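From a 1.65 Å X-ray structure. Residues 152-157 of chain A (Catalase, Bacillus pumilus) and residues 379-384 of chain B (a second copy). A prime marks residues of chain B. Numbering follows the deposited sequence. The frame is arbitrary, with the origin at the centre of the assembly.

Chain A (152-157) PDPVTN
Chain B (379-384) SGHINY

Two irregular segments from two copies of the catalase meet here, with no regular helix or strand on either side, and bury 271 Å² between them. The nearest CA atoms are those of Pro154 and His381′, 6.0 Å apart; end to end, the stretches run in roughly opposite directions. In chain A, Pro152 and Asp153 are extended (phi/psi -42/138 and -50/136); residues 154-156 then take helical angles, and Asn157 N closes the turn by donating to Asp153 O at 2.8 Å. Asn157 itself is left-handed (56/28).

Asp153 organises both turn and contact. With chi1 at 176° (t) and chi2 at -61°, its carboxylate turns forward along the chain, over the start of the turn, so that OD1 accepts from Val155 N at 2.7 Å and Thr156 N at 3.2 Å. OD2 takes the bond across the interface: His381′ ND1 donates to it at 2.6 Å, N-H...O angle 179°. Two oxygens on a short side chain serve backbone and partner together.

His381′ (-92/-18; chi1 -67°, m; chi2 -99°) has its CB sideways, but the ring comes nearer. Imidazole combines an edge N-H for the carboxylate with a flat face for Val155. That branched, nonpolar residue (chi1 -175°, t) sets methyl CG2 3.6 Å from the His381′ ring centroid, 6° off the normal, a CH-pi contact; Val155 CG2 is also 3.4 Å from Gly380′ O.

Pro154, C-gamma endo, points toward chain B, its CG 3.6 Å from Gly380′ O and CD 3.7 Å from His381′ O, in van der Waals contact; proline, with no amide hydrogen, leaves no donor unsatisfied here. Gly380′ adopts 103/160, where a CB would jam against the preceding carbonyl oxygen. Asn383′ (-129/25; chi1 60°, p; chi2 -4°) brings ND2 3.8 Å from Pro154 CG. Its amide supplies the N-H for a bridging water, which accepts from Asn383′ ND2 at 3.2 Å and donates to Pro152 O at 2.8 Å.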

# COMPACT_ATOMS: atom_id res chain seq x y z
N PRO A 152 12.94 0.78 -21.61
CA PRO A 152 12.43 1.89 -22.38
C PRO A 152 12.86 3.26 -21.83
O PRO A 152 12.82 3.49 -20.63
CB PRO A 152 10.90 1.66 -22.33
CG PRO A 152 10.81 0.14 -22.36
CD PRO A 152 11.95 -0.29 -21.44
N ASP A 153 13.23 4.16 -22.76
CA ASP A 153 13.61 5.54 -22.44
C ASP A 153 12.52 6.14 -21.56
O ASP A 153 11.30 5.95 -21.82
CB ASP A 153 13.86 6.28 -23.76
CG ASP A 153 14.16 7.74 -23.61
OD1 ASP A 153 13.31 8.48 -23.11
OD2 ASP A 153 15.18 8.24 -24.16
N PRO A 154 12.93 6.87 -20.49
CA PRO A 154 11.96 7.38 -19.54
C PRO A 154 11.07 8.49 -20.13
O PRO A 154 10.11 8.89 -19.49
CB PRO A 154 12.83 7.89 -18.39
CG PRO A 154 14.14 8.24 -19.04
CD PRO A 154 14.31 7.14 -20.04
N VAL A 155 11.46 9.05 -21.29
CA VAL A 155 10.62 10.06 -21.94
C VAL A 155 9.69 9.42 -22.97
O VAL A 155 8.48 9.73 -22.97
CB VAL A 155 11.49 11.14 -22.62
CG1 VAL A 155 10.61 12.26 -23.17
CG2 VAL A 155 12.52 11.71 -21.63
N THR A 156 10.23 8.55 -23.81
CA THR A 156 9.53 8.03 -24.99
C THR A 156 8.80 6.71 -24.75
O THR A 156 7.93 6.35 -25.56
CB THR A 156 10.47 7.75 -26.14
OG1 THR A 156 11.29 6.64 -25.81
CG2 THR A 156 11.32 8.98 -26.47
N ASN A 157 9.11 6.02 -23.64
CA ASN A 157 8.65 4.62 -23.43
C ASN A 157 9.02 3.65 -24.52
O ASN A 157 8.34 2.62 -24.70
CB ASN A 157 7.08 4.62 -23.24
CG ASN A 157 6.57 3.41 -22.53
OD1 ASN A 157 5.47 2.83 -22.87
ND2 ASN A 157 7.38 2.93 -21.60
N SER B 379 12.50 15.05 -15.44
CA SER B 379 12.74 15.29 -16.83
C SER B 379 14.08 14.67 -17.20
O SER B 379 14.85 14.23 -16.33
CB SER B 379 12.75 16.78 -17.11
OG SER B 379 13.81 17.35 -16.31
N GLY B 380 14.29 14.51 -18.49
CA GLY B 380 15.53 14.07 -19.05
C GLY B 380 15.52 12.62 -19.50
O GLY B 380 14.75 11.80 -19.02
N HIS B 381 16.46 12.29 -20.38
CA HIS B 381 16.59 10.93 -20.95
C HIS B 381 17.51 10.00 -20.21
O HIS B 381 17.56 8.80 -20.52
CB HIS B 381 17.04 11.03 -22.44
CG HIS B 381 16.00 11.64 -23.34
ND1 HIS B 381 15.17 10.87 -24.13
CD2 HIS B 381 15.69 12.94 -23.64
CE1 HIS B 381 14.39 11.65 -24.85
NE2 HIS B 381 14.67 12.92 -24.55
N ILE B 382 18.38 10.59 -19.37
CA ILE B 382 19.55 9.89 -18.79
C ILE B 382 19.34 9.58 -17.31
O ILE B 382 19.29 10.49 -16.47
CB ILE B 382 20.85 10.67 -18.98
CG1 ILE B 382 20.99 11.09 -20.44
CG2 ILE B 382 22.05 9.82 -18.61
CD1 ILE B 382 20.94 9.98 -21.44
N ASN B 383 19.14 8.29 -17.04
CA ASN B 383 18.83 7.83 -15.72
C ASN B 383 19.76 6.66 -15.28
O ASN B 383 19.34 5.75 -14.59
CB ASN B 383 17.36 7.46 -15.60
CG ASN B 383 16.96 6.36 -16.55
OD1 ASN B 383 17.77 5.93 -17.36
ND2 ASN B 383 15.72 5.93 -16.49
N TYR B 384 20.95 6.66 -15.91
CA TYR B 384 21.90 5.60 -15.74
C TYR B 384 23.30 6.24 -15.70
O TYR B 384 23.52 7.27 -16.33
CB TYR B 384 21.81 4.54 -16.86
CG TYR B 384 22.13 5.11 -18.22
CD1 TYR B 384 23.44 5.13 -18.69
CD2 TYR B 384 21.15 5.66 -19.01
CE1 TYR B 384 23.73 5.71 -19.90
CE2 TYR B 384 21.45 6.21 -20.23
CZ TYR B 384 22.78 6.23 -20.67
OH TYR B 384 23.07 6.82 -21.90
O HOH W 1 14.79 3.71 -18.59